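Local coordinates for protein aspartate aminotransferase (Thermotoga maritima, PDB 1O4S) that catalyses the pyridoxal-phosphate-dependent transfer of an amino group from L-aspartate to 2-oxoglutarate, giving oxaloacetate and L-glutamate, and works as a homodimer, at residues I44-G49 against V350-G355; E50-T55 against S367-I372; E127-S132 against G173-V178. All blocks are in the same frame, centred on the assembly; numbering follows the deposited sequence.

Contact 1. Residues I44-G49 against V350-G355; sequences INLTAG and VALVPG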
ATOM      1  N   ILE B  44     -24.189 -16.512 -13.674  1.00 35.37           N
ATOM      2  CA  ILE B  44     -22.917 -16.606 -14.362  1.00 34.02           C
ATOM      3  C   ILE B  44     -22.315 -15.199 -14.372  1.00 33.89           C
ATOM      4  O   ILE B  44     -22.847 -14.278 -14.976  1.00 33.07           O
ATOM      5  CB  ILE B  44     -23.067 -17.197 -15.789  1.00 33.59           C
ATOM      6  CG1 ILE B  44     -23.828 -18.536 -15.754  1.00 32.02           C
ATOM      7  CG2 ILE B  44     -21.692 -17.400 -16.427  1.00 32.73           C
ATOM      8  CD1 ILE B  44     -24.436 -18.924 -17.090  1.00 28.92           C
ATOM      9  N   ASN B  45     -21.196 -15.050 -13.686  1.00 33.52           N
ATOM     10  CA  ASN B  45     -20.608 -13.751 -13.421  1.00 33.84           C
ATOM     11  C   ASN B  45     -19.424 -13.563 -14.331  1.00 32.82           C
ATOM     12  O   ASN B  45     -18.370 -14.120 -14.095  1.00 32.25           O
ATOM     13  CB  ASN B  45     -20.164 -13.631 -11.947  1.00 34.18           C
ATOM     14  CG  ASN B  45     -19.835 -12.174 -11.547  1.00 36.73           C
ATOM     15  OD1 ASN B  45     -19.131 -11.471 -12.268  1.00 35.93           O
ATOM     16  ND2 ASN B  45     -20.392 -11.719 -10.414  1.00 37.18           N
ATOM     17  N   LEU B  46     -19.614 -12.751 -15.355  1.00 31.87           N
ATOM     18  CA  LEU B  46     -18.582 -12.449 -16.323  1.00 31.83           C
ATOM     19  C   LEU B  46     -18.001 -11.046 -16.149  1.00 31.55           C
ATOM     20  O   LEU B  46     -17.663 -10.379 -17.138  1.00 30.43           O
ATOM     21  CB  LEU B  46     -19.180 -12.605 -17.712  1.00 32.16           C
ATOM     22  CG  LEU B  46     -19.823 -13.975 -17.867  1.00 32.49           C
ATOM     23  CD1 LEU B  46     -20.414 -14.085 -19.244  1.00 32.86           C
ATOM     24  CD2 LEU B  46     -18.809 -15.099 -17.566  1.00 32.95           C
ATOM     25  N   THR B  47     -17.855 -10.617 -14.900  1.00 31.81           N
ATOM     26  CA  THR B  47     -17.263  -9.306 -14.590  1.00 32.71           C
ATOM     27  C   THR B  47     -15.839  -9.358 -14.058  1.00 33.52           C
ATOM     28  O   THR B  47     -15.247  -8.308 -13.850  1.00 33.84           O
ATOM     29  CB  THR B  47     -18.103  -8.534 -13.541  1.00 33.45           C
ATOM     30  OG1 THR B  47     -18.120  -9.230 -12.279  1.00 31.32           O
ATOM     31  CG2 THR B  47     -19.576  -8.404 -13.980  1.00 32.87           C
ATOM     32  N   ALA B  48     -15.290 -10.555 -13.828  1.00 33.69           N
ATOM     33  CA  ALA B  48     -14.014 -10.669 -13.133  1.00 34.26           C
ATOM     34  C   ALA B  48     -12.891  -9.894 -13.801  1.00 33.71           C
ATOM     35  O   ALA B  48     -12.773  -9.875 -15.023  1.00 33.24           O
ATOM     36  CB  ALA B  48     -13.611 -12.146 -12.936  1.00 34.84           C
ATOM     37  N   GLY B  49     -12.092  -9.240 -12.967  1.00 33.59           N
ATOM     38  CA  GLY B  49     -10.824  -8.677 -13.371  1.00 33.55           C
ATOM     39  C   GLY B  49      -9.606  -9.516 -13.018  1.00 34.05           C
ATOM     40  O   GLY B  49      -8.487  -8.970 -12.973  1.00 35.50           O
ATOM     41  N   VAL B 350     -26.958 -13.223 -15.771  1.00 31.28           N
ATOM     42  CA  VAL B 350     -25.607 -13.004 -16.280  1.00 30.93           C
ATOM     43  C   VAL B 350     -25.150 -11.605 -15.917  1.00 30.63           C
ATOM     44  O   VAL B 350     -25.848 -10.614 -16.181  1.00 29.87           O
ATOM     45  CB  VAL B 350     -25.508 -13.179 -17.818  1.00 31.11           C
ATOM     46  CG1 VAL B 350     -24.055 -12.985 -18.283  1.00 31.02           C
ATOM     47  CG2 VAL B 350     -26.058 -14.531 -18.234  1.00 30.66           C
ATOM     48  N   ALA B 351     -23.964 -11.541 -15.323  1.00 30.38           N
ATOM     49  CA  ALA B 351     -23.342 -10.295 -14.905  1.00 30.08           C
ATOM     50  C   ALA B 351     -22.243  -9.791 -15.864  1.00 30.12           C
ATOM     51  O   ALA B 351     -21.220 -10.441 -16.072  1.00 29.43           O
ATOM     52  CB  ALA B 351     -22.808 -10.430 -13.500  1.00 29.51           C
ATOM     53  N   LEU B 352     -22.489  -8.604 -16.432  1.00 30.64           N
ATOM     54  CA  LEU B 352     -21.507  -7.853 -17.214  1.00 30.65           C
ATOM     55  C   LEU B 352     -21.269  -6.466 -16.593  1.00 31.11           C
ATOM     56  O   LEU B 352     -21.982  -6.031 -15.691  1.00 31.31           O
ATOM     57  CB  LEU B 352     -21.950  -7.721 -18.668  1.00 30.41           C
ATOM     58  CG  LEU B 352     -22.376  -9.001 -19.407  1.00 30.06           C
ATOM     59  CD1 LEU B 352     -23.075  -8.714 -20.725  1.00 29.06           C
ATOM     60  CD2 LEU B 352     -21.207  -9.885 -19.650  1.00 30.67           C
ATOM     61  N   VAL B 353     -20.238  -5.794 -17.072  1.00 31.17           N
ATOM     62  CA  VAL B 353     -19.874  -4.496 -16.552  1.00 31.39           C
ATOM     63  C   VAL B 353     -20.285  -3.411 -17.565  1.00 31.41           C
ATOM     64  O   VAL B 353     -19.873  -3.460 -18.698  1.00 30.70           O
ATOM     65  CB  VAL B 353     -18.374  -4.401 -16.313  1.00 31.93           C
ATOM     66  CG1 VAL B 353     -18.043  -3.080 -15.642  1.00 32.50           C
ATOM     67  CG2 VAL B 353     -17.883  -5.592 -15.456  1.00 31.91           C
ATOM     68  N   PRO B 354     -21.082  -2.429 -17.148  1.00 31.49           N
ATOM     69  CA  PRO B 354     -21.436  -1.312 -18.039  1.00 31.48           C
ATOM     70  C   PRO B 354     -20.193  -0.584 -18.580  1.00 30.72           C
ATOM     71  O   PRO B 354     -19.319  -0.235 -17.799  1.00 29.75           O
ATOM     72  CB  PRO B 354     -22.260  -0.403 -17.138  1.00 31.87           C
ATOM     73  CG  PRO B 354     -22.787  -1.332 -16.090  1.00 32.86           C
ATOM     74  CD  PRO B 354     -21.696  -2.301 -15.814  1.00 31.25           C
ATOM     75  N   GLY B 355     -20.131  -0.376 -19.900  1.00 30.21           N
ATOM     76  CA  GLY B 355     -19.093   0.436 -20.531  1.00 30.04           C
ATOM     77  C   GLY B 355     -18.940   1.855 -19.969  1.00 30.00           C
ATOM     78  O   GLY B 355     -17.844   2.433 -20.008  1.00 28.58           O
TER
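Ile44 and Asn45 run parallel to Val350 and Ala351, the two directions only 4° apart, making the edge of the small mixed sheet in which strand 350-354 also pairs with strand 363-367. Two backbone bonds join them. Ala351 N gives a nearly straight bond to Ile44 O (3.0 Å, 168° at the hydrogen), whereas Leu46 N reaches Ala351 O at 2.9 Å through a more bent one. Beyond Asn45 the first segment leaves the strand in an Asx turn: Asn45 OD1 accepts from Thr47 N in the plane of the amide and, in a very short contact, from Thr47 OG1. The Asn45 amide is laid over the methyl of Ala351, CG to CB 4.0 Å. Thr47 fits beside the same methyl and Val353; with OG1 between the backbone N and the carbonyl carbon (chi1 64°), it turns CG2 to Ala351 O, and its CB lies 3.5 Å from Val353 CG2. Leu46 lies obliquely across Val350, CD1 to CG1 3.9 Å, and its CB meets Leu352 CD2 at the same separation. Helix 372-386 packs on Ile44 and Leu46, helix 337-348 on Val350 and Leu352. The polar Asn45-Thr47 turn thus ends the strand over an apolar floor and leads the chain to Gly49, which by similarity binds L-aspartate, while Val353 packs on Arg365, which by similarity also binds L-aspartate.

Contact 2. Residues E50-T55 against S367-I372; sequences EPDFPT and SFATSI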
ATOM      1  N   GLU B  50      -9.795 -10.821 -12.751  1.00 33.66           N
ATOM      2  CA  GLU B  50      -8.686 -11.719 -12.390  1.00 33.23           C
ATOM      3  C   GLU B  50      -8.857 -13.096 -13.006  1.00 32.27           C
ATOM      4  O   GLU B  50      -9.979 -13.572 -13.101  1.00 31.05           O
ATOM      5  CB  GLU B  50      -8.552 -11.888 -10.851  1.00 34.09           C
ATOM      6  CG  GLU B  50      -9.694 -12.646 -10.184  1.00 34.18           C
ATOM      7  CD  GLU B  50      -9.753 -12.476  -8.679  1.00 34.59           C
ATOM      8  OE1 GLU B  50      -8.682 -12.293  -8.051  1.00 31.94           O
ATOM      9  OE2 GLU B  50     -10.889 -12.558  -8.131  1.00 34.66           O
ATOM     10  N   PRO B  51      -7.741 -13.751 -13.353  1.00 31.72           N
ATOM     11  CA  PRO B  51      -7.820 -15.095 -13.919  1.00 31.96           C
ATOM     12  C   PRO B  51      -8.428 -16.096 -12.940  1.00 32.03           C
ATOM     13  O   PRO B  51      -8.339 -15.956 -11.709  1.00 32.61           O
ATOM     14  CB  PRO B  51      -6.361 -15.419 -14.302  1.00 32.62           C
ATOM     15  CG  PRO B  51      -5.671 -14.100 -14.326  1.00 32.70           C
ATOM     16  CD  PRO B  51      -6.347 -13.269 -13.276  1.00 31.01           C
ATOM     17  N   ASP B  52      -9.086 -17.091 -13.489  1.00 31.36           N
ATOM     18  CA  ASP B  52      -9.708 -18.145 -12.688  1.00 31.89           C
ATOM     19  C   ASP B  52      -8.760 -19.351 -12.514  1.00 32.46           C
ATOM     20  O   ASP B  52      -9.167 -20.499 -12.628  1.00 35.17           O
ATOM     21  CB  ASP B  52     -11.020 -18.580 -13.358  1.00 31.57           C
ATOM     22  CG  ASP B  52     -10.816 -19.080 -14.792  1.00 31.19           C
ATOM     23  OD1 ASP B  52     -10.058 -18.455 -15.552  1.00 30.46           O
ATOM     24  OD2 ASP B  52     -11.398 -20.072 -15.258  1.00 29.20           O
ATOM     25  N   PHE B  53      -7.476 -19.097 -12.373  1.00 31.17           N
ATOM     26  CA  PHE B  53      -6.509 -20.153 -12.221  1.00 30.60           C
ATOM     27  C   PHE B  53      -5.976 -19.970 -10.794  1.00 30.92           C
ATOM     28  O   PHE B  53      -6.037 -18.882 -10.231  1.00 30.44           O
ATOM     29  CB  PHE B  53      -5.384 -20.033 -13.256  1.00 30.30           C
ATOM     30  CG  PHE B  53      -5.709 -20.642 -14.588  1.00 29.29           C
ATOM     31  CD1 PHE B  53      -5.016 -21.739 -15.058  1.00 30.36           C
ATOM     32  CD2 PHE B  53      -6.712 -20.111 -15.386  1.00 31.42           C
ATOM     33  CE1 PHE B  53      -5.332 -22.315 -16.304  1.00 30.20           C
ATOM     34  CE2 PHE B  53      -7.024 -20.678 -16.615  1.00 29.80           C
ATOM     35  CZ  PHE B  53      -6.331 -21.775 -17.063  1.00 29.68           C
ATOM     36  N   PRO B  54      -5.462 -21.038 -10.201  1.00 31.33           N
ATOM     37  CA  PRO B  54      -4.828 -20.927  -8.883  1.00 30.53           C
ATOM     38  C   PRO B  54      -3.487 -20.307  -9.067  1.00 29.77           C
ATOM     39  O   PRO B  54      -2.996 -20.200 -10.186  1.00 29.32           O
ATOM     40  CB  PRO B  54      -4.709 -22.401  -8.403  1.00 30.05           C
ATOM     41  CG  PRO B  54      -4.767 -23.260  -9.651  1.00 31.29           C
ATOM     42  CD  PRO B  54      -5.439 -22.426 -10.720  1.00 31.88           C
ATOM     43  N   THR B  55      -2.893 -19.900  -7.961  1.00 29.33           N
ATOM     44  CA  THR B  55      -1.462 -19.648  -7.896  1.00 29.01           C
ATOM     45  C   THR B  55      -0.721 -20.908  -8.346  1.00 28.37           C
ATOM     46  O   THR B  55      -1.050 -21.993  -7.889  1.00 28.34           O
ATOM     47  CB  THR B  55      -1.071 -19.328  -6.456  1.00 28.57           C
ATOM     48  OG1 THR B  55      -1.699 -18.118  -6.054  1.00 28.19           O
ATOM     49  CG2 THR B  55       0.420 -19.104  -6.348  1.00 29.59           C
ATOM     50  N   SER B 367     -15.954 -10.617 -19.358  1.00 29.74           N
ATOM     51  CA  SER B 367     -14.700 -11.281 -19.030  1.00 29.90           C
ATOM     52  C   SER B 367     -14.839 -12.730 -19.363  1.00 29.40           C
ATOM     53  O   SER B 367     -15.893 -13.340 -19.100  1.00 29.13           O
ATOM     54  CB  SER B 367     -14.366 -11.163 -17.530  1.00 29.80           C
ATOM     55  OG  SER B 367     -14.295  -9.802 -17.189  1.00 31.53           O
ATOM     56  N   PHE B 368     -13.796 -13.297 -19.939  1.00 29.30           N
ATOM     57  CA  PHE B 368     -13.829 -14.723 -20.201  1.00 30.29           C
ATOM     58  C   PHE B 368     -12.816 -15.506 -19.332  1.00 30.67           C
ATOM     59  O   PHE B 368     -12.099 -16.413 -19.799  1.00 30.26           O
ATOM     60  CB  PHE B 368     -13.751 -15.031 -21.698  1.00 29.87           C
ATOM     61  CG  PHE B 368     -12.675 -14.312 -22.440  1.00 29.63           C
ATOM     62  CD1 PHE B 368     -11.393 -14.844 -22.526  1.00 29.02           C
ATOM     63  CD2 PHE B 368     -12.960 -13.120 -23.112  1.00 30.01           C
ATOM     64  CE1 PHE B 368     -10.420 -14.214 -23.264  1.00 28.21           C
ATOM     65  CE2 PHE B 368     -11.991 -12.481 -23.834  1.00 29.70           C
ATOM     66  CZ  PHE B 368     -10.711 -13.035 -23.912  1.00 29.22           C
ATOM     67  N   ALA B 369     -12.778 -15.122 -18.056  1.00 31.18           N
ATOM     68  CA  ALA B 369     -12.048 -15.881 -17.041  1.00 31.24           C
ATOM     69  C   ALA B 369     -13.029 -16.865 -16.414  1.00 31.31           C
ATOM     70  O   ALA B 369     -13.222 -16.900 -15.204  1.00 32.00           O
ATOM     71  CB  ALA B 369     -11.398 -14.946 -15.997  1.00 31.18           C
ATOM     72  N   THR B 370     -13.687 -17.638 -17.270  1.00 32.01           N
ATOM     73  CA  THR B 370     -14.477 -18.791 -16.861  1.00 33.11           C
ATOM     74  C   THR B 370     -14.464 -19.862 -17.946  1.00 31.89           C
ATOM     75  O   THR B 370     -14.009 -19.640 -19.066  1.00 31.12           O
ATOM     76  CB  THR B 370     -15.941 -18.417 -16.456  1.00 34.28           C
ATOM     77  OG1 THR B 370     -16.794 -18.386 -17.597  1.00 38.06           O
ATOM     78  CG2 THR B 370     -16.071 -16.999 -15.934  1.00 36.48           C
ATOM     79  N   SER B 371     -14.946 -21.042 -17.585  1.00 31.06           N
ATOM     80  CA  SER B 371     -14.895 -22.181 -18.476  1.00 31.02           C
ATOM     81  C   SER B 371     -15.724 -21.963 -19.754  1.00 30.93           C
ATOM     82  O   SER B 371     -16.705 -21.210 -19.758  1.00 29.31           O
ATOM     83  CB  SER B 371     -15.385 -23.408 -17.740  1.00 30.50           C
ATOM     84  OG  SER B 371     -16.702 -23.198 -17.307  1.00 31.32           O
ATOM     85  N   ILE B 372     -15.310 -22.634 -20.832  1.00 31.10           N
ATOM     86  CA  ILE B 372     -16.068 -22.627 -22.071  1.00 30.87           C
ATOM     87  C   ILE B 372     -17.490 -23.070 -21.810  1.00 30.89           C
ATOM     88  O   ILE B 372     -18.421 -22.530 -22.413  1.00 29.66           O
ATOM     89  CB  ILE B 372     -15.366 -23.464 -23.173  1.00 31.17           C
ATOM     90  CG1 ILE B 372     -14.211 -22.638 -23.731  1.00 31.61           C
ATOM     91  CG2 ILE B 372     -16.336 -23.810 -24.322  1.00 30.79           C
ATOM     92  CD1 ILE B 372     -13.462 -23.290 -24.834  1.00 36.22           C
TER
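Ala369 and Asp52 make most of this meeting of two loops in the pyridoxal-phosphate-dependent aminotransferase fold, one leading from strand 44-45 to helix 57-68, the other from strand 363-367 to the N-terminus of helix 372-386. The methyl of Ala369 is directed at the first loop and rests against its backbone: CB lies 3.5 Å from Glu50 O and 4.1 Å from Pro51 CA. Asp52 lies over the carbonyl of Ala369. Its CG stands between the backbone N and the carbonyl carbon (chi1 58°), which sets the carboxylate across the Ala369 peptide, with CG 3.3 Å from Ala369 O and OD1 3.5 Å from Ala369 C. This is contact without a bond between the two loops; the carboxylate finds its charge partner elsewhere, OD2 forming a salt bridge with Arg305 of helix 296-315, whose NH1 also donates to Phe368 O, so one guanidinium reaches both loops, the second only weakly. An alanine in place of Asp52 would probably leave Arg305 without its carboxylate mate and open a gap over the Ala369 carbonyl. Glu50, whose CB points away from the second loop, is hydrogen-bonded through OE1 to Thr251 and to Tyr74 N of the second subunit, while Lys73 of that subunit donates to Pro51 O, so the first loop also belongs to the dimer interface. At the margin, Ser371 N-caps helix 372-386 through OG, and Asp52 OD2 approaches Thr370 CA to 3.7 Å.

Contact 3. Residues E127-S132 against G173-V178; sequences EVIVFS and GKTKAV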
ATOM      1  N   GLU B 127      -0.935  17.639 -15.765  1.00 32.50           N
ATOM      2  CA  GLU B 127      -1.905  16.887 -16.556  1.00 32.37           C
ATOM      3  C   GLU B 127      -1.366  15.530 -17.061  1.00 31.64           C
ATOM      4  O   GLU B 127      -0.206  15.399 -17.477  1.00 30.71           O
ATOM      5  CB  GLU B 127      -2.370  17.739 -17.740  1.00 33.05           C
ATOM      6  CG  GLU B 127      -3.008  16.956 -18.884  1.00 35.99           C
ATOM      7  CD  GLU B 127      -3.430  17.859 -20.028  1.00 39.33           C
ATOM      8  OE1 GLU B 127      -2.814  17.793 -21.131  1.00 41.36           O
ATOM      9  OE2 GLU B 127      -4.369  18.648 -19.801  1.00 42.31           O
ATOM     10  N   VAL B 128      -2.230  14.525 -17.009  1.00 30.87           N
ATOM     11  CA  VAL B 128      -1.958  13.231 -17.609  1.00 30.48           C
ATOM     12  C   VAL B 128      -3.013  12.996 -18.674  1.00 29.70           C
ATOM     13  O   VAL B 128      -4.207  13.101 -18.388  1.00 28.15           O
ATOM     14  CB  VAL B 128      -2.009  12.061 -16.582  1.00 29.84           C
ATOM     15  CG1 VAL B 128      -1.658  10.747 -17.248  1.00 30.33           C
ATOM     16  CG2 VAL B 128      -1.063  12.315 -15.399  1.00 30.46           C
ATOM     17  N   ILE B 129      -2.561  12.668 -19.887  1.00 29.36           N
ATOM     18  CA  ILE B 129      -3.463  12.215 -20.940  1.00 29.50           C
ATOM     19  C   ILE B 129      -3.755  10.729 -20.756  1.00 29.78           C
ATOM     20  O   ILE B 129      -2.827   9.926 -20.611  1.00 30.01           O
ATOM     21  CB  ILE B 129      -2.847  12.511 -22.322  1.00 29.45           C
ATOM     22  CG1 ILE B 129      -2.912  14.019 -22.579  1.00 30.35           C
ATOM     23  CG2 ILE B 129      -3.574  11.733 -23.445  1.00 28.59           C
ATOM     24  CD1 ILE B 129      -1.981  14.492 -23.627  1.00 32.41           C
ATOM     25  N   VAL B 130      -5.037  10.356 -20.734  1.00 29.88           N
ATOM     26  CA  VAL B 130      -5.436   8.947 -20.732  1.00 30.14           C
ATOM     27  C   VAL B 130      -6.356   8.689 -21.926  1.00 29.98           C
ATOM     28  O   VAL B 130      -6.888   9.619 -22.517  1.00 30.21           O
ATOM     29  CB  VAL B 130      -6.114   8.519 -19.408  1.00 30.33           C
ATOM     30  CG1 VAL B 130      -5.290   8.998 -18.213  1.00 30.42           C
ATOM     31  CG2 VAL B 130      -7.511   9.054 -19.319  1.00 31.43           C
ATOM     32  N   PHE B 131      -6.511   7.422 -22.279  1.00 29.54           N
ATOM     33  CA  PHE B 131      -7.265   7.007 -23.436  1.00 29.71           C
ATOM     34  C   PHE B 131      -8.443   6.173 -22.986  1.00 30.07           C
ATOM     35  O   PHE B 131      -8.264   5.170 -22.301  1.00 30.24           O
ATOM     36  CB  PHE B 131      -6.360   6.214 -24.397  1.00 29.97           C
ATOM     37  CG  PHE B 131      -5.194   7.008 -24.919  1.00 29.25           C
ATOM     38  CD1 PHE B 131      -3.921   6.825 -24.401  1.00 28.84           C
ATOM     39  CD2 PHE B 131      -5.391   8.001 -25.889  1.00 31.47           C
ATOM     40  CE1 PHE B 131      -2.831   7.575 -24.858  1.00 30.60           C
ATOM     41  CE2 PHE B 131      -4.305   8.769 -26.355  1.00 31.19           C
ATOM     42  CZ  PHE B 131      -3.018   8.550 -25.832  1.00 31.58           C
ATOM     43  N   SER B 132      -9.650   6.588 -23.345  1.00 30.18           N
ATOM     44  CA  SER B 132     -10.843   5.827 -23.026  1.00 30.71           C
ATOM     45  C   SER B 132     -11.174   4.997 -24.283  1.00 31.16           C
ATOM     46  O   SER B 132     -10.766   5.391 -25.360  1.00 32.19           O
ATOM     47  CB  SER B 132     -11.990   6.755 -22.642  1.00 30.88           C
ATOM     48  OG  SER B 132     -12.423   7.509 -23.764  1.00 32.03           O
ATOM     49  N   GLY B 173       1.722  22.848 -21.758  1.00 38.20           N
ATOM     50  CA  GLY B 173       2.867  22.978 -20.858  1.00 37.86           C
ATOM     51  C   GLY B 173       2.771  22.107 -19.608  1.00 37.19           C
ATOM     52  O   GLY B 173       3.760  21.562 -19.113  1.00 36.69           O
ATOM     53  N   LYS B 174       1.557  21.977 -19.102  1.00 36.91           N
ATOM     54  CA  LYS B 174       1.314  21.255 -17.862  1.00 36.65           C
ATOM     55  C   LYS B 174       1.305  19.724 -18.087  1.00 34.99           C
ATOM     56  O   LYS B 174       1.450  18.985 -17.132  1.00 34.00           O
ATOM     57  CB  LYS B 174      -0.004  21.753 -17.215  1.00 37.17           C
ATOM     58  CG  LYS B 174      -1.287  21.104 -17.775  1.00 38.84           C
ATOM     59  CD  LYS B 174      -2.523  22.029 -17.739  1.00 41.26           C
ATOM     60  CE  LYS B 174      -3.253  22.003 -16.398  1.00 43.01           C
ATOM     61  NZ  LYS B 174      -4.685  22.438 -16.526  1.00 44.41           N
ATOM     62  N   THR B 175       1.133  19.269 -19.337  1.00 34.30           N
ATOM     63  CA  THR B 175       1.136  17.824 -19.663  1.00 33.59           C
ATOM     64  C   THR B 175       2.446  17.140 -19.272  1.00 33.58           C
ATOM     65  O   THR B 175       3.479  17.273 -19.953  1.00 33.91           O
ATOM     66  CB  THR B 175       0.895  17.535 -21.145  1.00 33.39           C
ATOM     67  OG1 THR B 175      -0.359  18.074 -21.568  1.00 32.00           O
ATOM     68  CG2 THR B 175       0.748  15.986 -21.350  1.00 33.99           C
ATOM     69  N   LYS B 176       2.384  16.387 -18.180  1.00 32.47           N
ATOM     70  CA  LYS B 176       3.544  15.723 -17.618  1.00 32.45           C
ATOM     71  C   LYS B 176       3.680  14.258 -18.074  1.00 31.41           C
ATOM     72  O   LYS B 176       4.769  13.718 -18.061  1.00 30.95           O
ATOM     73  CB  LYS B 176       3.466  15.804 -16.069  1.00 32.88           C
ATOM     74  CG  LYS B 176       4.754  15.385 -15.335  1.00 34.89           C
ATOM     75  CD  LYS B 176       5.812  16.519 -15.329  1.00 39.23           C
ATOM     76  CE  LYS B 176       7.230  15.982 -14.931  1.00 41.40           C
ATOM     77  NZ  LYS B 176       7.472  15.759 -13.438  1.00 43.12           N
ATOM     78  N   ALA B 177       2.579  13.603 -18.418  1.00 30.64           N
ATOM     79  CA  ALA B 177       2.634  12.200 -18.791  1.00 30.43           C
ATOM     80  C   ALA B 177       1.506  11.776 -19.705  1.00 29.91           C
ATOM     81  O   ALA B 177       0.425  12.382 -19.718  1.00 29.80           O
ATOM     82  CB  ALA B 177       2.654  11.291 -17.521  1.00 30.98           C
ATOM     83  N   VAL B 178       1.793  10.747 -20.499  1.00 28.97           N
ATOM     84  CA  VAL B 178       0.791  10.077 -21.265  1.00 28.55           C
ATOM     85  C   VAL B 178       0.792   8.619 -20.795  1.00 28.88           C
ATOM     86  O   VAL B 178       1.825   7.933 -20.793  1.00 28.71           O
ATOM     87  CB  VAL B 178       1.059  10.176 -22.760  1.00 28.60           C
ATOM     88  CG1 VAL B 178       0.043   9.302 -23.569  1.00 28.09           C
ATOM     89  CG2 VAL B 178       1.033  11.640 -23.220  1.00 29.50           C
TER
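Glu127 begins a parallel pairing of strand 127-132 with the first part of strand 175-180, neighbours in the seven-stranded mixed sheet of the large domain of this fold; the short segments are inclined at 29°. Its N donates to Lys174 O in a straight bond (176° at the hydrogen), from well above the carbonyl plane. Its O takes Lys176 N at 2.9 Å and, weakly, Ala177 N; this double acceptance marks a beta bulge, where the register slips by one residue. The side chain, CG anti to the backbone N (chi1 161°) and extended beyond, carries OE1 to Thr175 OG1, a 2.5 Å bond donated by the hydroxyl from above the carboxylate plane; the same hydroxyl also bonds Val172 N. Lys174 CG packs alongside Glu127 CB. Val128, on the other face with Ala177, lays CG1 against Ala177 O. Ile129 restores regular pairing through its N to Ala177 O (3.0 Å), and on the face of Glu127 its side chain lies beside Val178, pointing the same way, while CD1 touches Thr175 CG2 at 3.9 Å. Further on, Phe131 also packs on Val152 of strand 148-153, which pairs along the opposite edge of strand 127-132. The far end of the Phe131 ring reaches strand 175-180 and meets Val178 obliquely, CE1 to CG1 3.6 Å.

In the fold
Contacts 1 and 2 adjoin, since residues 44-49 run straight into 50-55 and strand 363-367 leads into 367-372; Ser367 of the second loop links the two, its OG bonding Ala48 O and its N Leu46 O. Contact 3 belongs to the other sheet, its centre about 29 Å from that of contact 1 and 33 Å from that of contact 2, on the far side of the chain's centre from the latter. Contacts 1 and 3 are buried parallel strand pairings joined by backbone bonds, contact 3 with an added carboxylate-hydroxyl bond at its bulge. Contact 2, partly buried between loops and near the second subunit, relies instead on van der Waals contact, with the Asp52 carboxylate paired outside the two loops.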